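Local coordinates for Lmo2349 protein (Listeria monocytogenes, PDB 4GVO) that probably binds L-cystine or a related amino acid outside the cell and delivers it to an ABC transporter, at residues V36-E41 with K227-K232; P47-K52 with E206-K211; N60-L65 with D71-Q76; L99-L104 with L131-I136. All blocks are in the same frame, centred on the assembly; numbering follows the deposited sequence. Where two conformers were deposited one is given.

Contact 1 of 4, residues V36-E41 with K227-K232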
loop_
_atom_site.group_PDB
_atom_site.type_symbol
_atom_site.label_atom_id
_atom_site.label_comp_id
_atom_site.label_asym_id
_atom_site.label_seq_id
_atom_site.Cartn_x
_atom_site.Cartn_y
_atom_site.Cartn_z
ATOM N N VAL A 36 8.751 -3.206 -6.465
ATOM C CA VAL A 36 9.714 -4.204 -6.908
ATOM C C VAL A 36 10.872 -3.563 -7.637
ATOM O O VAL A 36 12.049 -3.844 -7.318
ATOM C CB VAL A 36 9.018 -5.262 -7.740
ATOM C CG1 VAL A 36 10.036 -6.233 -8.388
ATOM C CG2 VAL A 36 7.980 -5.975 -6.880
ATOM N N GLU A 37 10.564 -2.679 -8.592
ATOM C CA GLU A 37 11.606 -2.012 -9.342
ATOM C C GLU A 37 12.434 -1.071 -8.470
ATOM O O GLU A 37 13.655 -0.955 -8.656
ATOM C CB GLU A 37 11.034 -1.317 -10.572
ATOM C CG GLU A 37 10.405 -2.323 -11.542
ATOM C CD GLU A 37 11.332 -3.381 -12.120
ATOM O OE1 GLU A 37 12.566 -3.165 -12.176
ATOM O OE2 GLU A 37 10.824 -4.432 -12.577
ATOM N N LEU A 38 11.806 -0.427 -7.481
ATOM C CA LEU A 38 12.579 0.399 -6.545
ATOM C C LEU A 38 13.576 -0.456 -5.761
ATOM O O LEU A 38 14.713 -0.077 -5.602
ATOM C CB LEU A 38 11.671 1.198 -5.602
ATOM C CG LEU A 38 12.385 2.116 -4.622
ATOM C CD1 LEU A 38 13.260 3.136 -5.332
ATOM C CD2 LEU A 38 11.326 2.772 -3.766
ATOM N N VAL A 39 13.145 -1.586 -5.225
ATOM C CA VAL A 39 14.038 -2.485 -4.503
ATOM C C VAL A 39 15.197 -2.926 -5.408
ATOM O O VAL A 39 16.341 -3.014 -4.976
ATOM C CB VAL A 39 13.276 -3.686 -3.903
ATOM C CG1 VAL A 39 14.261 -4.732 -3.405
ATOM C CG2 VAL A 39 12.371 -3.211 -2.786
ATOM N N LYS A 40 14.922 -3.244 -6.663
ATOM C CA LYS A 40 15.989 -3.635 -7.595
ATOM C C LYS A 40 17.000 -2.506 -7.827
ATOM O O LYS A 40 18.188 -2.733 -7.947
ATOM C CB LYS A 40 15.402 -4.145 -8.918
ATOM C CG LYS A 40 14.643 -5.465 -8.791
ATOM C CD LYS A 40 14.152 -5.986 -10.137
ATOM C CE LYS A 40 13.611 -7.403 -10.048
ATOM N NZ LYS A 40 13.462 -7.971 -11.425
ATOM N N GLU A 41 16.513 -1.281 -7.904
ATOM C CA GLU A 41 17.367 -0.108 -8.023
ATOM C C GLU A 41 18.216 0.099 -6.772
ATOM O O GLU A 41 19.399 0.409 -6.854
ATOM C CB GLU A 41 16.529 1.125 -8.365
ATOM C CG GLU A 41 17.340 2.353 -8.683
ATOM C CD GLU A 41 18.190 2.194 -9.945
ATOM O OE1 GLU A 41 17.800 1.434 -10.860
ATOM O OE2 GLU A 41 19.263 2.814 -9.997
ATOM N N LYS A 227 11.748 10.193 -9.440
ATOM C CA LYS A 227 10.791 10.896 -10.310
ATOM C C LYS A 227 10.385 10.064 -11.533
ATOM O O LYS A 227 9.203 9.922 -11.858
ATOM C CB LYS A 227 11.346 12.252 -10.736
ATOM C CG LYS A 227 10.504 12.983 -11.761
ATOM C CD LYS A 227 9.198 13.417 -11.161
ATOM C CE LYS A 227 8.169 13.973 -12.208
ATOM N NZ LYS A 227 7.686 12.959 -13.198
ATOM N N LYS A 228 11.374 9.498 -12.191
ATOM C CA LYS A 228 11.130 8.677 -13.372
ATOM C C LYS A 228 10.338 7.385 -13.047
ATOM O O LYS A 228 9.397 7.016 -13.752
ATOM C CB LYS A 228 12.445 8.351 -14.089
ATOM C CG LYS A 228 13.080 9.556 -14.792
ATOM C CD LYS A 228 14.475 9.260 -15.327
ATOM C CE LYS A 228 15.015 10.414 -16.151
ATOM N NZ LYS A 228 14.519 10.357 -17.565
ATOM N N LEU A 229 10.714 6.729 -11.963
ATOM C CA LEU A 229 10.062 5.473 -11.564
ATOM C C LEU A 229 8.614 5.743 -11.190
ATOM O O LEU A 229 7.725 5.003 -11.569
ATOM C CB LEU A 229 10.745 4.807 -10.356
ATOM C CG LEU A 229 11.990 3.951 -10.547
ATOM C CD1 LEU A 229 12.615 3.625 -9.209
ATOM C CD2 LEU A 229 11.620 2.707 -11.347
ATOM N N SER A 230 8.383 6.805 -10.410
ATOM C CA SER A 230 7.024 7.119 -10.014
ATOM C C SER A 230 6.170 7.553 -11.200
ATOM O O SER A 230 5.024 7.200 -11.279
ATOM C CB SER A 230 6.995 8.162 -8.899
ATOM O OG SER A 230 7.566 9.400 -9.311
ATOM N N GLU A 231 6.726 8.288 -12.161
ATOM C CA GLU A 231 5.944 8.612 -13.351
ATOM C C GLU A 231 5.529 7.350 -14.114
ATOM O O GLU A 231 4.371 7.208 -14.527
ATOM C CB GLU A 231 6.698 9.570 -14.278
ATOM C CG GLU A 231 5.894 9.863 -15.543
ATOM C CD GLU A 231 5.805 11.326 -15.920
ATOM O OE1 GLU A 231 6.192 12.197 -15.116
ATOM O OE2 GLU A 231 5.321 11.604 -17.035
ATOM N N LYS A 232 6.471 6.433 -14.268
ATOM C CA LYS A 232 6.201 5.198 -15.016
ATOM C C LYS A 232 5.055 4.399 -14.402
ATOM O O LYS A 232 4.175 3.889 -15.097
ATOM C CB LYS A 232 7.483 4.335 -15.054
ATOM C CG LYS A 232 7.325 3.034 -15.784
ATOM C CD LYS A 232 8.634 2.306 -16.006
ATOM C CE LYS A 232 8.434 0.927 -16.634
ATOM N NZ LYS A 232 9.742 0.211 -16.788
#
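Leu229 reaches from helix 225-234 to helix 34-44 with its two methyls divided between neighbouring residues: CD1 rests 4.0 Å from Leu38 CD1 and CD2 lies 4.1 Å from Glu37 CB. The two leucines cross at about a right angle, so they meet by methyl ends and not along their lengths. CD1 also comes within 4.2 Å of Leu38 CA, which places the branch of Leu229 against the helix surface itself. Leu38 turns CG anti to its backbone nitrogen (chi1 -178°), and this carries its CD1 to that of Leu229. Leu229 has two conformers, so its methyl contacts hold for one of them and are less certain.

Away from this apolar patch the interface opens out. Glu37 lends the contact only its CB; the chain bends at chi2 (-61°) and takes the carboxylate to a hydrogen bond between OE2 and Thr32 OG1. Lys232 NZ stays 6.4 Å from Glu37 OE2, an arrangement of opposite charges without contact. Glu41 points its CB toward the other helix, but its carboxylate is engaged by Lys44 and Arg45 in salt bridges.

Leu38 continues inward, packing on Leu217 and Ile220 of helix 207-222, on Leu226 and on Tyr94, while Val36 and Val39 turn to strand 49-55. Helix 34-44 thus packs on strand 49-55 and on helices 207-222 and 225-234.

Contact 2 of 4, residues P47-K52 with E206-K211. With NA (sodium ion), chain D.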
loop_
_atom_site.group_PDB
_atom_site.type_symbol
_atom_site.label_atom_id
_atom_site.label_comp_id
_atom_site.label_asym_id
_atom_site.label_seq_id
_atom_site.Cartn_x
_atom_site.Cartn_y
_atom_site.Cartn_z
ATOM N N PRO A 47 26.396 -2.632 -3.176
ATOM C CA PRO A 47 27.176 -3.801 -3.569
ATOM C C PRO A 47 27.447 -4.829 -2.473
ATOM O O PRO A 47 27.707 -5.991 -2.783
ATOM C CB PRO A 47 28.471 -3.190 -4.104
ATOM C CG PRO A 47 28.571 -1.841 -3.509
ATOM C CD PRO A 47 27.150 -1.374 -3.307
ATOM N N GLY A 48 27.272 -4.434 -1.213
ATOM C CA GLY A 48 27.448 -5.384 -0.116
ATOM C C GLY A 48 26.231 -6.237 0.180
ATOM O O GLY A 48 26.243 -7.057 1.092
ATOM N N TYR A 49 25.163 -6.057 -0.597
ATOM C CA TYR A 49 23.926 -6.754 -0.336
ATOM C C TYR A 49 23.392 -7.321 -1.663
ATOM O O TYR A 49 23.646 -6.762 -2.729
ATOM C CB TYR A 49 22.892 -5.803 0.250
ATOM C CG TYR A 49 23.250 -5.303 1.627
ATOM C CD1 TYR A 49 22.953 -6.058 2.758
ATOM C CD2 TYR A 49 23.928 -4.121 1.805
ATOM C CE1 TYR A 49 23.291 -5.616 4.035
ATOM C CE2 TYR A 49 24.262 -3.666 3.080
ATOM C CZ TYR A 49 23.913 -4.408 4.195
ATOM O OH TYR A 49 24.225 -3.979 5.455
ATOM N N LYS A 50 22.636 -8.403 -1.573
ATOM C CA LYS A 50 21.888 -8.963 -2.709
ATOM C C LYS A 50 20.468 -9.114 -2.232
ATOM O O LYS A 50 20.229 -9.778 -1.270
ATOM C CB LYS A 50 22.452 -10.339 -3.132
ATOM C CG LYS A 50 21.773 -11.003 -4.330
ATOM C CD LYS A 50 22.175 -12.482 -4.466
ATOM C CE LYS A 50 21.132 -13.453 -3.875
ATOM N NZ LYS A 50 21.739 -14.545 -3.054
ATOM N N PHE A 51 19.533 -8.523 -2.945
ATOM C CA PHE A 51 18.126 -8.547 -2.545
ATOM C C PHE A 51 17.415 -9.590 -3.375
ATOM O O PHE A 51 17.532 -9.624 -4.606
ATOM C CB PHE A 51 17.474 -7.179 -2.745
ATOM C CG PHE A 51 17.931 -6.124 -1.771
ATOM C CD1 PHE A 51 19.196 -5.556 -1.844
ATOM C CD2 PHE A 51 17.078 -5.644 -0.763
ATOM C CE1 PHE A 51 19.614 -4.589 -0.946
ATOM C CE2 PHE A 51 17.516 -4.658 0.116
ATOM C CZ PHE A 51 18.772 -4.113 -0.008
ATOM N N LYS A 52 16.651 -10.420 -2.705
ATOM C CA LYS A 52 15.797 -11.356 -3.371
ATOM C C LYS A 52 14.386 -11.245 -2.813
ATOM O O LYS A 52 14.214 -10.841 -1.687
ATOM C CB LYS A 52 16.295 -12.755 -3.185
ATOM C CG LYS A 52 16.305 -13.235 -1.794
ATOM C CD LYS A 52 16.882 -14.644 -1.703
ATOM C CE LYS A 52 16.033 -15.680 -2.433
ATOM N NZ LYS A 52 16.588 -17.043 -2.265
ATOM N N GLU A 206 17.548 -4.348 12.697
ATOM C CA GLU A 206 18.162 -4.181 11.359
ATOM C C GLU A 206 18.521 -2.738 11.025
ATOM O O GLU A 206 18.251 -2.221 9.948
ATOM C CB GLU A 206 17.292 -4.815 10.252
ATOM C CG GLU A 206 17.079 -6.292 10.390
ATOM C CD GLU A 206 16.332 -6.876 9.220
ATOM O OE1 GLU A 206 15.134 -6.562 9.097
ATOM O OE2 GLU A 206 16.941 -7.582 8.400
ATOM N N THR A 207 19.115 -2.067 11.998
ATOM C CA THR A 207 19.471 -0.669 11.848
ATOM C C THR A 207 20.526 -0.378 10.792
ATOM O O THR A 207 20.416 0.593 10.073
ATOM C CB THR A 207 19.834 -0.061 13.189
ATOM O OG1 THR A 207 20.905 -0.807 13.773
ATOM C CG2 THR A 207 18.613 -0.042 14.136
ATOM N N LYS A 208 21.465 -1.282 10.606
ATOM C CA LYS A 208 22.489 -1.082 9.603
ATOM C C LYS A 208 21.879 -1.167 8.231
ATOM O O LYS A 208 22.109 -0.298 7.383
ATOM C CB LYS A 208 23.657 -2.110 9.774
ATOM C CG LYS A 208 24.715 -2.012 8.696
ATOM C CD LYS A 208 25.915 -2.893 8.973
ATOM C CE LYS A 208 26.890 -2.826 7.808
ATOM N NZ LYS A 208 28.028 -3.765 7.998
ATOM N N LEU A 209 21.108 -2.209 8.005
ATOM C CA LEU A 209 20.414 -2.357 6.707
ATOM C C LEU A 209 19.500 -1.169 6.416
ATOM O O LEU A 209 19.471 -0.640 5.303
ATOM C CB LEU A 209 19.638 -3.656 6.666
ATOM C CG LEU A 209 18.787 -3.961 5.441
ATOM C CD1 LEU A 209 19.682 -3.992 4.204
ATOM C CD2 LEU A 209 18.066 -5.295 5.649
ATOM N N SER A 210 18.750 -0.723 7.419
ATOM C CA SER A 210 17.850 0.425 7.233
ATOM C C SER A 210 18.614 1.673 6.789
ATOM O O SER A 210 18.171 2.406 5.871
ATOM C CB SER A 210 17.072 0.676 8.525
ATOM O OG SER A 210 16.034 1.578 8.283
ATOM N N LYS A 211 19.762 1.919 7.431
ATOM C CA LYS A 211 20.603 3.057 7.048
ATOM C C LYS A 211 21.103 2.949 5.599
ATOM O O LYS A 211 21.107 3.959 4.879
ATOM C CB LYS A 211 21.761 3.181 8.017
ATOM C CG LYS A 211 22.625 4.407 7.842
ATOM C CD LYS A 211 23.748 4.404 8.866
ATOM C CE LYS A 211 24.823 5.429 8.527
ATOM N NZ LYS A 211 25.951 5.389 9.517
HETATM NA NA NA D . 23.323 -5.195 -4.241
HETATM O O HOH W 1 24.653 -5.763 -6.013
#
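Tyr49 spans the space between strand 49-55 and helix 207-222, meeting Leu209 with its ring and Lys208 with its hydroxyl. Its CB points toward the helix, and with CG anti to the carbonyl carbon (chi1 -67°) the ring extends toward the helix, one face turned to Leu209. Farther along, CD1 and CE1 meet the same methyl, CE1 lying 4.0 Å from Leu209 CD1. That methyl sits over one face of the ring, 4.2 Å from the Tyr49 centroid and 21° off the normal, a CH-pi contact displaced toward the rim. At the tip, Tyr49 OH runs against the aliphatic part of Lys208, 3.7 Å from CE and 3.8 Å from CG, so the extended lysine chain passes the hydroxyl with its methylenes.

Leu209 CD1 serves a second ring as well: Phe51 CZ approaches it obliquely at 4.3 Å. One leucine methyl thus joins two aromatic residues of the strand, while Leu209 and Phe51 both also touch Ile72.

The backbone of Tyr49 has a separate task. Its carbonyl O binds the sodium ion at 2.2 Å, with a water, Leu46 O and Asp43 OD1 among the ion's other ligands; Asp43 OD2 accepts a hydrogen bond from Phe51 N, linking the metal site to the strand.

Strand and helix segments cross almost perpendicularly (-87°) with axes 12.2 Å apart, an alpha/beta layer contact between a central sheet and a covering helix, as expected in a lobe of a family 3 solute-binding protein.

Contact 3 of 4, residues N60-L65 with D71-Q76. With HIS (histidine), chain E.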
loop_
_atom_site.group_PDB
_atom_site.type_symbol
_atom_site.label_atom_id
_atom_site.label_comp_id
_atom_site.label_asym_id
_atom_site.label_seq_id
_atom_site.Cartn_x
_atom_site.Cartn_y
_atom_site.Cartn_z
ATOM N N ASN A 60 -0.007 -11.738 5.013
ATOM C CA ASN A 60 1.026 -12.477 5.705
ATOM C C ASN A 60 2.331 -11.732 5.841
ATOM O O ASN A 60 3.229 -12.222 6.506
ATOM C CB ASN A 60 1.333 -13.791 4.937
ATOM C CG ASN A 60 2.089 -14.794 5.784
ATOM O OD1 ASN A 60 1.633 -15.167 6.862
ATOM N ND2 ASN A 60 3.240 -15.245 5.274
ATOM N N LEU A 61 2.457 -10.541 5.236
ATOM C CA LEU A 61 3.764 -9.908 5.150
ATOM C C LEU A 61 4.351 -9.572 6.533
ATOM O O LEU A 61 5.513 -9.859 6.818
ATOM C CB LEU A 61 3.713 -8.652 4.293
ATOM C CG LEU A 61 3.608 -8.893 2.804
ATOM C CD1 LEU A 61 3.216 -7.571 2.122
ATOM C CD2 LEU A 61 4.930 -9.431 2.244
ATOM N N LEU A 62 3.539 -8.964 7.405
ATOM C CA LEU A 62 4.068 -8.587 8.731
ATOM C C LEU A 62 4.103 -9.788 9.703
ATOM O O LEU A 62 4.915 -9.809 10.645
ATOM C CB LEU A 62 3.317 -7.391 9.331
ATOM C CG LEU A 62 3.462 -6.106 8.540
ATOM C CD1 LEU A 62 2.728 -4.977 9.257
ATOM C CD2 LEU A 62 4.964 -5.810 8.350
ATOM N N VAL A 63 3.307 -10.822 9.434
ATOM C CA VAL A 63 3.428 -12.081 10.193
ATOM C C VAL A 63 4.819 -12.624 9.853
ATOM O O VAL A 63 5.574 -13.014 10.766
ATOM C CB VAL A 63 2.286 -13.075 9.792
ATOM C CG1 VAL A 63 2.502 -14.419 10.463
ATOM C CG2 VAL A 63 0.922 -12.481 10.159
ATOM N N SER A 64 5.185 -12.655 8.571
ATOM C CA SER A 64 6.481 -13.169 8.132
ATOM C C SER A 64 7.635 -12.338 8.679
ATOM O O SER A 64 8.629 -12.873 9.201
ATOM C CB SER A 64 6.466 -13.241 6.608
ATOM O OG SER A 64 7.628 -13.802 6.053
ATOM N N LEU A 65 7.495 -11.025 8.628
ATOM C CA LEU A 65 8.535 -10.132 9.132
ATOM C C LEU A 65 8.723 -10.333 10.632
ATOM O O LEU A 65 9.877 -10.433 11.111
ATOM C CB LEU A 65 8.224 -8.653 8.775
ATOM C CG LEU A 65 9.296 -7.619 9.137
ATOM C CD1 LEU A 65 10.629 -7.799 8.373
ATOM C CD2 LEU A 65 8.755 -6.198 8.918
ATOM N N ASP A 71 13.422 -10.155 5.721
ATOM C CA ASP A 71 14.188 -9.088 6.313
ATOM C C ASP A 71 13.610 -7.697 6.136
ATOM O O ASP A 71 13.838 -6.805 6.964
ATOM C CB ASP A 71 15.623 -9.114 5.772
ATOM C CG ASP A 71 16.300 -10.475 5.946
ATOM O OD1 ASP A 71 16.271 -11.023 7.077
ATOM O OD2 ASP A 71 16.855 -11.028 4.950
ATOM N N ILE A 72 12.865 -7.506 5.064
ATOM C CA ILE A 72 12.254 -6.231 4.706
ATOM C C ILE A 72 10.930 -6.525 4.096
ATOM O O ILE A 72 10.805 -7.552 3.409
ATOM C CB ILE A 72 13.070 -5.490 3.615
ATOM C CG1 ILE A 72 14.468 -5.175 4.118
ATOM C CG2 ILE A 72 12.356 -4.215 3.158
ATOM C CD1 ILE A 72 15.338 -4.384 3.132
ATOM N N VAL A 73 9.970 -5.625 4.302
ATOM C CA VAL A 73 8.682 -5.697 3.567
ATOM C C VAL A 73 8.574 -4.451 2.702
ATOM O O VAL A 73 8.827 -3.324 3.191
ATOM C CB VAL A 73 7.500 -5.819 4.541
ATOM C CG1 VAL A 73 6.162 -5.594 3.833
ATOM C CG2 VAL A 73 7.523 -7.194 5.213
ATOM N N ALA A 74 8.194 -4.672 1.444
ATOM C CA ALA A 74 7.915 -3.605 0.451
ATOM C C ALA A 74 6.548 -3.827 -0.148
ATOM O O ALA A 74 6.385 -4.747 -0.937
ATOM C CB ALA A 74 8.971 -3.641 -0.655
ATOM N N HIS A 75 5.547 -3.076 0.301
ATOM C CA HIS A 75 4.211 -3.192 -0.211
ATOM C C HIS A 75 3.426 -1.936 0.080
ATOM O O HIS A 75 2.371 -1.990 0.704
ATOM C CB HIS A 75 3.505 -4.428 0.401
ATOM C CG HIS A 75 2.278 -4.892 -0.361
ATOM N ND1 HIS A 75 1.139 -4.144 -0.495
ATOM C CD2 HIS A 75 2.042 -6.083 -1.049
ATOM C CE1 HIS A 75 0.247 -4.840 -1.253
ATOM N NE2 HIS A 75 0.775 -6.021 -1.559
ATOM N N GLN A 76 3.964 -0.793 -0.314
ATOM C CA GLN A 76 3.292 0.491 -0.058
ATOM C C GLN A 76 2.915 0.638 1.418
ATOM O O GLN A 76 1.796 1.066 1.756
ATOM C CB GLN A 76 2.102 0.662 -0.973
ATOM C CG GLN A 76 2.496 0.902 -2.428
ATOM C CD GLN A 76 3.103 2.271 -2.632
ATOM O OE1 GLN A 76 2.497 3.279 -2.273
ATOM N NE2 GLN A 76 4.314 2.305 -3.179
HETATM N N HIS E . -0.814 0.961 2.151
HETATM C CA HIS E . -1.309 -0.292 2.802
HETATM C C HIS E . -0.887 -0.416 4.227
HETATM O O HIS E . -0.020 0.359 4.660
HETATM C CB HIS E . -0.836 -1.507 2.024
HETATM C CG HIS E . -1.757 -1.859 0.895
HETATM N ND1 HIS E . -1.959 -1.018 -0.129
HETATM C CD2 HIS E . -2.606 -2.970 0.675
HETATM C CE1 HIS E . -2.877 -1.565 -0.967
HETATM N NE2 HIS E . -3.237 -2.760 -0.476
HETATM O OXT HIS E . -1.423 -1.281 4.957
#
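Val73 projects from strand 72-73 into a hollow on helix 61-66, lined by Leu61, Leu62 and Leu65. The helix and strand form the second half of a beta-alpha-beta crossover: strand 49-55 leads into the helix, and strand 72-73 returns to the sheet with strand 9-15 lying between the two parallel neighbours.

The two methyls of Val73 fill different parts of the hollow. CG1, anti to the backbone nitrogen (chi1 168°), faces Leu61, where CB and CD1 both lie 3.9 Å from it. CG2 settles in the gap between successive helical turns, 3.7 Å from the Leu61 carbonyl O and 3.9 Å from Leu65 CB, with Leu62 CD2 more loosely at its rim. Leu65 then reaches past the valine: its CD1 lies 3.6 Å from Asp71 O and close to Ile72 N, so a methyl bears on the backbone just ahead of the strand.

The CB atoms of Asp71 and Ile72 point away from the helix. Asp71 OD2 accepts a hydrogen bond from Thr12 N, while Ile72 packs on Ile11 and Leu202.

Toward the other end the surface changes from aliphatic packing to ligand pocket. The backbone carbonyl of Gln76 approaches the bound histidine, its O lying 2.6 Å from the ligand N. Leu61 CD1 fits obliquely against His75, 3.6 Å from CB and 3.7 Å from CD2, while on the same imidazole His75 CE1 stands 3.9 Å from the CD2 atom of the bound histidine.

Contact 4 of 4, residues L99-L104 with L131-I136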
loop_
_atom_site.group_PDB
_atom_site.type_symbol
_atom_site.label_atom_id
_atom_site.label_comp_id
_atom_site.label_asym_id
_atom_site.label_seq_id
_atom_site.Cartn_x
_atom_site.Cartn_y
_atom_site.Cartn_z
ATOM N N LEU A 99 -5.604 8.435 2.414
ATOM C CA LEU A 99 -6.789 7.572 2.346
ATOM C C LEU A 99 -8.095 8.368 2.398
ATOM O O LEU A 99 -8.242 9.277 3.194
ATOM C CB LEU A 99 -6.792 6.596 3.524
ATOM C CG LEU A 99 -5.672 5.530 3.501
ATOM C CD1 LEU A 99 -5.737 4.674 4.788
ATOM C CD2 LEU A 99 -5.743 4.686 2.231
ATOM N N GLN A 100 -9.030 7.977 1.560
ATOM C CA GLN A 100 -10.377 8.498 1.541
ATOM C C GLN A 100 -11.368 7.363 1.382
ATOM O O GLN A 100 -11.051 6.352 0.730
ATOM C CB GLN A 100 -10.602 9.479 0.373
ATOM C CG GLN A 100 -9.947 10.838 0.592
ATOM C CD GLN A 100 -9.933 11.665 -0.658
ATOM O OE1 GLN A 100 -9.084 11.495 -1.487
ATOM N NE2 GLN A 100 -10.947 12.539 -0.813
ATOM N N LEU A 101 -12.574 7.536 1.902
ATOM C CA LEU A 101 -13.673 6.670 1.509
ATOM C C LEU A 101 -13.773 6.644 0.000
ATOM O O LEU A 101 -13.566 7.644 -0.677
ATOM C CB LEU A 101 -14.987 7.105 2.089
ATOM C CG LEU A 101 -15.117 7.134 3.609
ATOM C CD1 LEU A 101 -16.498 7.636 4.018
ATOM C CD2 LEU A 101 -14.810 5.760 4.228
ATOM N N THR A 102 -14.093 5.465 -0.516
ATOM C CA THR A 102 -14.142 5.255 -1.952
ATOM C C THR A 102 -15.445 4.497 -2.228
ATOM O O THR A 102 -15.791 3.555 -1.534
ATOM C CB THR A 102 -12.903 4.471 -2.393
ATOM O OG1 THR A 102 -11.743 5.283 -2.187
ATOM C CG2 THR A 102 -12.985 4.095 -3.883
ATOM N N VAL A 103 -16.190 4.973 -3.224
ATOM C CA VAL A 103 -17.520 4.475 -3.540
ATOM C C VAL A 103 -17.678 4.275 -5.048
ATOM O O VAL A 103 -16.835 4.676 -5.837
ATOM C CB VAL A 103 -18.589 5.463 -3.030
ATOM C CG1 VAL A 103 -18.559 5.576 -1.496
ATOM C CG2 VAL A 103 -18.421 6.832 -3.711
ATOM N N LEU A 104 -18.760 3.619 -5.448
ATOM C CA LEU A 104 -19.142 3.621 -6.878
ATOM C C LEU A 104 -19.320 5.054 -7.373
ATOM O O LEU A 104 -19.829 5.916 -6.663
ATOM C CB LEU A 104 -20.443 2.932 -7.043
ATOM C CG LEU A 104 -20.549 1.496 -7.122
ATOM C CD1 LEU A 104 -22.040 1.251 -7.498
ATOM C CD2 LEU A 104 -19.594 0.910 -8.169
ATOM N N LEU A 131 -7.552 -0.406 9.831
ATOM C CA LEU A 131 -7.375 0.121 11.164
ATOM C C LEU A 131 -8.008 1.507 11.313
ATOM O O LEU A 131 -8.674 1.797 12.309
ATOM C CB LEU A 131 -5.895 0.106 11.552
ATOM C CG LEU A 131 -5.570 0.649 12.941
ATOM C CD1 LEU A 131 -6.229 -0.239 14.023
ATOM C CD2 LEU A 131 -4.075 0.789 13.140
ATOM N N VAL A 132 -7.759 2.357 10.315
ATOM C CA VAL A 132 -8.323 3.702 10.280
ATOM C C VAL A 132 -9.848 3.577 10.351
ATOM O O VAL A 132 -10.495 4.269 11.151
ATOM C CB VAL A 132 -7.857 4.421 8.984
ATOM C CG1 VAL A 132 -8.697 5.671 8.688
ATOM C CG2 VAL A 132 -6.358 4.726 9.039
ATOM N N LEU A 133 -10.454 2.692 9.564
ATOM C CA LEU A 133 -11.889 2.488 9.635
ATOM C C LEU A 133 -12.375 1.934 10.982
ATOM O O LEU A 133 -13.395 2.341 11.484
ATOM C CB LEU A 133 -12.358 1.538 8.524
ATOM C CG LEU A 133 -12.273 2.047 7.088
ATOM C CD1 LEU A 133 -12.450 0.824 6.153
ATOM C CD2 LEU A 133 -13.297 3.186 6.870
ATOM N N LYS A 134 -11.621 0.993 11.549
ATOM C CA LYS A 134 -11.981 0.410 12.830
ATOM C C LYS A 134 -12.060 1.499 13.894
ATOM O O LYS A 134 -13.000 1.510 14.706
ATOM C CB LYS A 134 -10.966 -0.679 13.218
ATOM C CG LYS A 134 -11.259 -1.362 14.538
ATOM C CD LYS A 134 -10.177 -2.355 14.952
ATOM C CE LYS A 134 -10.317 -3.702 14.238
ATOM N NZ LYS A 134 -11.608 -4.416 14.502
ATOM N N LYS A 135 -11.075 2.382 13.912
ATOM C CA LYS A 135 -11.060 3.429 14.926
ATOM C C LYS A 135 -12.237 4.375 14.746
ATOM O O LYS A 135 -12.839 4.813 15.726
ATOM C CB LYS A 135 -9.759 4.177 14.877
ATOM C CG LYS A 135 -8.573 3.373 15.369
ATOM C CD LYS A 135 -7.341 4.175 15.149
ATOM C CE LYS A 135 -6.123 3.502 15.734
ATOM N NZ LYS A 135 -4.873 4.196 15.379
ATOM N N ILE A 136 -12.571 4.716 13.504
ATOM C CA ILE A 136 -13.724 5.569 13.250
ATOM C C ILE A 136 -15.045 4.921 13.642
ATOM O O ILE A 136 -15.913 5.549 14.206
ATOM C CB ILE A 136 -13.764 6.011 11.779
ATOM C CG1 ILE A 136 -12.533 6.922 11.482
ATOM C CG2 ILE A 136 -15.099 6.698 11.389
ATOM C CD1 ILE A 136 -12.217 7.018 10.007
#
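Leu131 O accepts a hydrogen bond from Lys135 N at 2.9 Å, part of the helical turn that presents Val132 and Leu133 to Leu99 and Leu101 of strand 95-104. Contact between the two elements is made by methyl groups alone. Leu101 CD2 and Leu133 CD2 meet tip to tip at 4.0 Å, both residues having CG anti to the carbonyl carbon. Neither CB aims straight across; the reach comes from the branched ends. Nearer the start of the strand segment, Leu99 CD1 lies 4.3 Å from Val132 CG2, a looser touch.

This pairing belongs to the lobe of the periplasmic-binding-protein fold across the ligand cleft from helix 34-44, where helix 128-139 covers the sheet. Leu193 of strand 191-202 touches both Leu101 and Val132, and Ile169 packs on both Leu99 and Leu133, so adjacent strands fill in around the sparse direct contact. Leu99 is also close to the pocket, its side chain about 6 Å from the bound histidine, while Asn128 N at the beginning of the helix is hydrogen-bonded to that ligand.

Polar groups of the strand take no part across the contact. Gln100 NE2 is hydrogen-bonded to Gly190 O. Thr102 OG1 donates within the strand to Gln100 O at 3.2 Å, approaching from above the carbonyl plane, 44° out of it, at a C=O...donor angle of 134°.

Overall arrangement
Contacts 1, 2 and 3 form one continuous body: Val39 touches Phe51 and Ala74, and Ile72 meets Phe51 and Leu209. Contacts 1 and 2 join consecutive elements, helix 34-44 running on to strand 49-55 and helix 207-222 to helix 225-234. Contact 4 stands apart, its centre 28 Å from that of contact 1 and 34 Å from that of contact 2, on the opposite side of the chain's centre from both. Contacts 2, 3 and 4 nevertheless reach the same sheet. Contact 1 is a partly buried helix pair edged by charges; the others are buried: aromatic-aliphatic beside a sodium ion in contact 2, aliphatic running into the ligand pocket in contact 3, sparse methyl contacts in contact 4.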